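Local atomic coordinates of PAN2-PAN3 deadenylation complex catalytic subunit pan2 (Neurospora crassa, PDB entry 4CZW), a protein that probably shortens the poly(A) tails of mRNA as the metal-dependent exonuclease subunit of the PAN deadenylation complex, releasing 5'-AMP. Residues I444-I449 with S552-V557. Residues are numbered along the deposited sequence; the frame is centred on the assembly and turned at random.
Sequences IDTEFI and SQDFRV
Phe448 leans from strand 444-449 onto helix 552-557, its CG anti to the carbonyl carbon (chi1 -63°), so that the far rim of the ring meets the helix. Val557 comes tip to tip against one ring face, with its CG2 3.5 Å from Phe448 CZ. The extended side chain of Gln553 crosses the ring obliquely, its CG in plane at the ring edge, 3.9 Å from Phe448 CE2, with ring and amide planes 68° apart. Replacing Phe448 by an alanine would probably cost Val557 and Gln553 much of their packing against the strand and loosen the helix here. Toward the N-terminal end of the strand the contact turns polar, at the probable active site of the DEDD exonuclease (RNase H-like) fold: Asp445, Glu447 and Asp554, with Asp607 of helix 604-623, are the likely ligands of the catalytic metals. Asp554 OD2 accepts a hydrogen bond from Thr446 OG1 on its anti lone pair, at 2.6 Å, and a weak one from Thr446 N at 3.3 Å (134° at the hydrogen). The hydroxyl, with weaker help from the backbone N-H of the same residue, probably helps to hold this carboxylate in place. Asp445 OD1 lies 3.6 Å from Asp554 OD2, a proximity of like charges that a bound divalent cation would be expected to relieve.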
ATOM      1  N   ILE A 444       1.826 -24.910   3.256  1.00 39.59           N
ATOM      2  CA  ILE A 444       1.581 -24.166   2.025  1.00 38.02           C
ATOM      3  C   ILE A 444       2.741 -24.266   1.031  1.00 41.37           C
ATOM      4  O   ILE A 444       3.912 -24.250   1.416  1.00 41.17           O
ATOM      5  CB  ILE A 444       1.291 -22.674   2.336  1.00 44.36           C
ATOM      6  CG1 ILE A 444       0.988 -21.894   1.054  1.00 35.22           C
ATOM      7  CG2 ILE A 444       2.446 -22.043   3.106  1.00 34.16           C
ATOM      8  CD1 ILE A 444       0.670 -20.435   1.285  1.00 38.07           C
ATOM      9  N   ASP A 445       2.400 -24.391  -0.248  1.00 42.66           N
ATOM     10  CA  ASP A 445       3.380 -24.358  -1.328  1.00 39.46           C
ATOM     11  C   ASP A 445       2.735 -23.803  -2.596  1.00 41.87           C
ATOM     12  O   ASP A 445       1.531 -23.957  -2.802  1.00 41.10           O
ATOM     13  CB  ASP A 445       3.956 -25.752  -1.588  1.00 36.69           C
ATOM     14  CG  ASP A 445       5.061 -25.739  -2.626  1.00 46.08           C
ATOM     15  OD1 ASP A 445       5.896 -24.810  -2.594  1.00 49.66           O
ATOM     16  OD2 ASP A 445       5.090 -26.650  -3.479  1.00 47.73           O
ATOM     17  N   THR A 446       3.531 -23.154  -3.440  1.00 40.09           N
ATOM     18  CA  THR A 446       3.004 -22.534  -4.653  1.00 44.68           C
ATOM     19  C   THR A 446       3.777 -22.946  -5.904  1.00 47.05           C
ATOM     20  O   THR A 446       4.842 -23.557  -5.818  1.00 52.60           O
ATOM     21  CB  THR A 446       3.026 -20.993  -4.552  1.00 43.10           C
ATOM     22  OG1 THR A 446       4.382 -20.534  -4.479  1.00 48.67           O
ATOM     23  CG2 THR A 446       2.263 -20.520  -3.321  1.00 28.12           C
ATOM     24  N   GLU A 447       3.226 -22.607  -7.066  1.00 51.21           N
ATOM     25  CA  GLU A 447       3.886 -22.856  -8.344  1.00 55.09           C
ATOM     26  C   GLU A 447       4.005 -21.557  -9.138  1.00 49.74           C
ATOM     27  O   GLU A 447       3.098 -20.726  -9.115  1.00 50.96           O
ATOM     28  CB  GLU A 447       3.125 -23.908  -9.154  1.00 50.28           C
ATOM     29  CG  GLU A 447       2.926 -25.235  -8.434  1.00 59.93           C
ATOM     30  CD  GLU A 447       4.228 -25.978  -8.184  1.00 70.32           C
ATOM     31  OE1 GLU A 447       5.235 -25.674  -8.856  1.00 76.23           O
ATOM     32  OE2 GLU A 447       4.239 -26.872  -7.312  1.00 77.27           O
ATOM     33  N   PHE A 448       5.122 -21.388  -9.839  1.00 49.93           N
ATOM     34  CA  PHE A 448       5.395 -20.138 -10.545  1.00 56.42           C
ATOM     35  C   PHE A 448       5.265 -20.271 -12.058  1.00 57.39           C
ATOM     36  O   PHE A 448       5.344 -21.369 -12.610  1.00 56.32           O
ATOM     37  CB  PHE A 448       6.803 -19.626 -10.216  1.00 48.04           C
ATOM     38  CG  PHE A 448       7.015 -19.283  -8.767  1.00 51.32           C
ATOM     39  CD1 PHE A 448       5.944 -19.138  -7.901  1.00 54.06           C
ATOM     40  CD2 PHE A 448       8.297 -19.094  -8.275  1.00 41.51           C
ATOM     41  CE1 PHE A 448       6.149 -18.822  -6.570  1.00 54.44           C
ATOM     42  CE2 PHE A 448       8.506 -18.774  -6.948  1.00 41.27           C
ATOM     43  CZ  PHE A 448       7.431 -18.640  -6.094  1.00 44.88           C
ATOM     44  N   ILE A 449       5.065 -19.135 -12.721  1.00 58.81           N
ATOM     45  CA  ILE A 449       5.173 -19.046 -14.174  1.00 55.99           C
ATOM     46  C   ILE A 449       5.952 -17.786 -14.532  1.00 54.14           C
ATOM     47  O   ILE A 449       6.148 -16.911 -13.688  1.00 57.53           O
ATOM     48  CB  ILE A 449       3.791 -19.029 -14.867  1.00 60.94           C
ATOM     49  CG1 ILE A 449       2.892 -17.946 -14.267  1.00 60.78           C
ATOM     50  CG2 ILE A 449       3.125 -20.395 -14.776  1.00 57.95           C
ATOM     51  CD1 ILE A 449       2.880 -16.650 -15.055  1.00 58.68           C
ATOM     52  N   SER A 552      10.361 -18.114   1.872  1.00 34.58           N
ATOM     53  CA  SER A 552      10.738 -16.729   1.599  1.00 45.01           C
ATOM     54  C   SER A 552      10.549 -16.383   0.126  1.00 47.78           C
ATOM     55  O   SER A 552      10.217 -15.248  -0.215  1.00 44.18           O
ATOM     56  CB  SER A 552      12.188 -16.469   2.014  1.00 43.07           C
ATOM     57  OG  SER A 552      13.094 -17.158   1.171  1.00 70.43           O
ATOM     58  N   GLN A 553      10.760 -17.367  -0.742  1.00 44.68           N
ATOM     59  CA  GLN A 553      10.590 -17.166  -2.174  1.00 49.10           C
ATOM     60  C   GLN A 553       9.110 -17.147  -2.540  1.00 47.77           C
ATOM     61  O   GLN A 553       8.682 -16.378  -3.401  1.00 46.94           O
ATOM     62  CB  GLN A 553      11.321 -18.256  -2.961  1.00 44.13           C
ATOM     63  CG  GLN A 553      11.356 -18.027  -4.462  1.00 76.73           C
ATOM     64  CD  GLN A 553      12.159 -19.085  -5.195  1.00 96.96           C
ATOM     65  OE1 GLN A 553      12.584 -20.078  -4.604  1.00109.83           O
ATOM     66  NE2 GLN A 553      12.373 -18.874  -6.488  1.00 71.01           N
ATOM     67  N   ASP A 554       8.334 -18.000  -1.877  1.00 43.82           N
ATOM     68  CA  ASP A 554       6.893 -18.055  -2.093  1.00 41.75           C
ATOM     69  C   ASP A 554       6.233 -16.739  -1.700  1.00 43.31           C
ATOM     70  O   ASP A 554       5.539 -16.121  -2.506  1.00 47.32           O
ATOM     71  CB  ASP A 554       6.273 -19.208  -1.299  1.00 49.04           C
ATOM     72  CG  ASP A 554       6.760 -20.567  -1.766  1.00 48.51           C
ATOM     73  OD1 ASP A 554       7.826 -21.014  -1.295  1.00 44.83           O
ATOM     74  OD2 ASP A 554       6.069 -21.192  -2.598  1.00 39.29           O
ATOM     75  N   PHE A 555       6.467 -16.315  -0.462  1.00 44.70           N
ATOM     76  CA  PHE A 555       5.872 -15.092   0.075  1.00 42.03           C
ATOM     77  C   PHE A 555       6.210 -13.860  -0.761  1.00 44.83           C
ATOM     78  O   PHE A 555       5.401 -12.939  -0.876  1.00 47.96           O
ATOM     79  CB  PHE A 555       6.329 -14.874   1.519  1.00 33.38           C
ATOM     80  CG  PHE A 555       5.777 -15.880   2.487  1.00 39.26           C
ATOM     81  CD1 PHE A 555       4.574 -16.516   2.235  1.00 36.51           C
ATOM     82  CD2 PHE A 555       6.462 -16.188   3.651  1.00 34.67           C
ATOM     83  CE1 PHE A 555       4.063 -17.442   3.126  1.00 36.75           C
ATOM     84  CE2 PHE A 555       5.957 -17.111   4.545  1.00 35.52           C
ATOM     85  CZ  PHE A 555       4.755 -17.739   4.282  1.00 38.07           C
ATOM     86  N   ARG A 556       7.405 -13.848  -1.339  1.00 37.24           N
ATOM     87  CA  ARG A 556       7.840 -12.732  -2.169  1.00 39.75           C
ATOM     88  C   ARG A 556       7.006 -12.614  -3.442  1.00 48.48           C
ATOM     89  O   ARG A 556       6.588 -11.521  -3.822  1.00 50.59           O
ATOM     90  CB  ARG A 556       9.320 -12.875  -2.520  1.00 30.56           C
ATOM     91  CG  ARG A 556       9.763 -12.005  -3.681  1.00 42.29           C
ATOM     92  CD  ARG A 556      11.273 -11.904  -3.747  1.00 38.98           C
ATOM     93  NE  ARG A 556      11.806 -11.076  -2.669  1.00 51.84           N
ATOM     94  CZ  ARG A 556      11.976  -9.761  -2.755  1.00 48.18           C
ATOM     95  NH1 ARG A 556      11.657  -9.121  -3.872  1.00 48.58           N
ATOM     96  NH2 ARG A 556      12.467  -9.085  -1.726  1.00 35.85           N
ATOM     97  N   VAL A 557       6.765 -13.745  -4.096  1.00 42.66           N
ATOM     98  CA  VAL A 557       5.981 -13.765  -5.325  1.00 45.55           C
ATOM     99  C   VAL A 557       4.490 -13.642  -5.010  1.00 33.74           C
ATOM    100  O   VAL A 557       3.730 -13.045  -5.772  1.00 39.37           O
ATOM    101  CB  VAL A 557       6.252 -15.044  -6.140  1.00 48.80           C
ATOM    102  CG1 VAL A 557       5.482 -15.022  -7.451  1.00 41.88           C
ATOM    103  CG2 VAL A 557       7.742 -15.183  -6.403  1.00 37.05           C
TER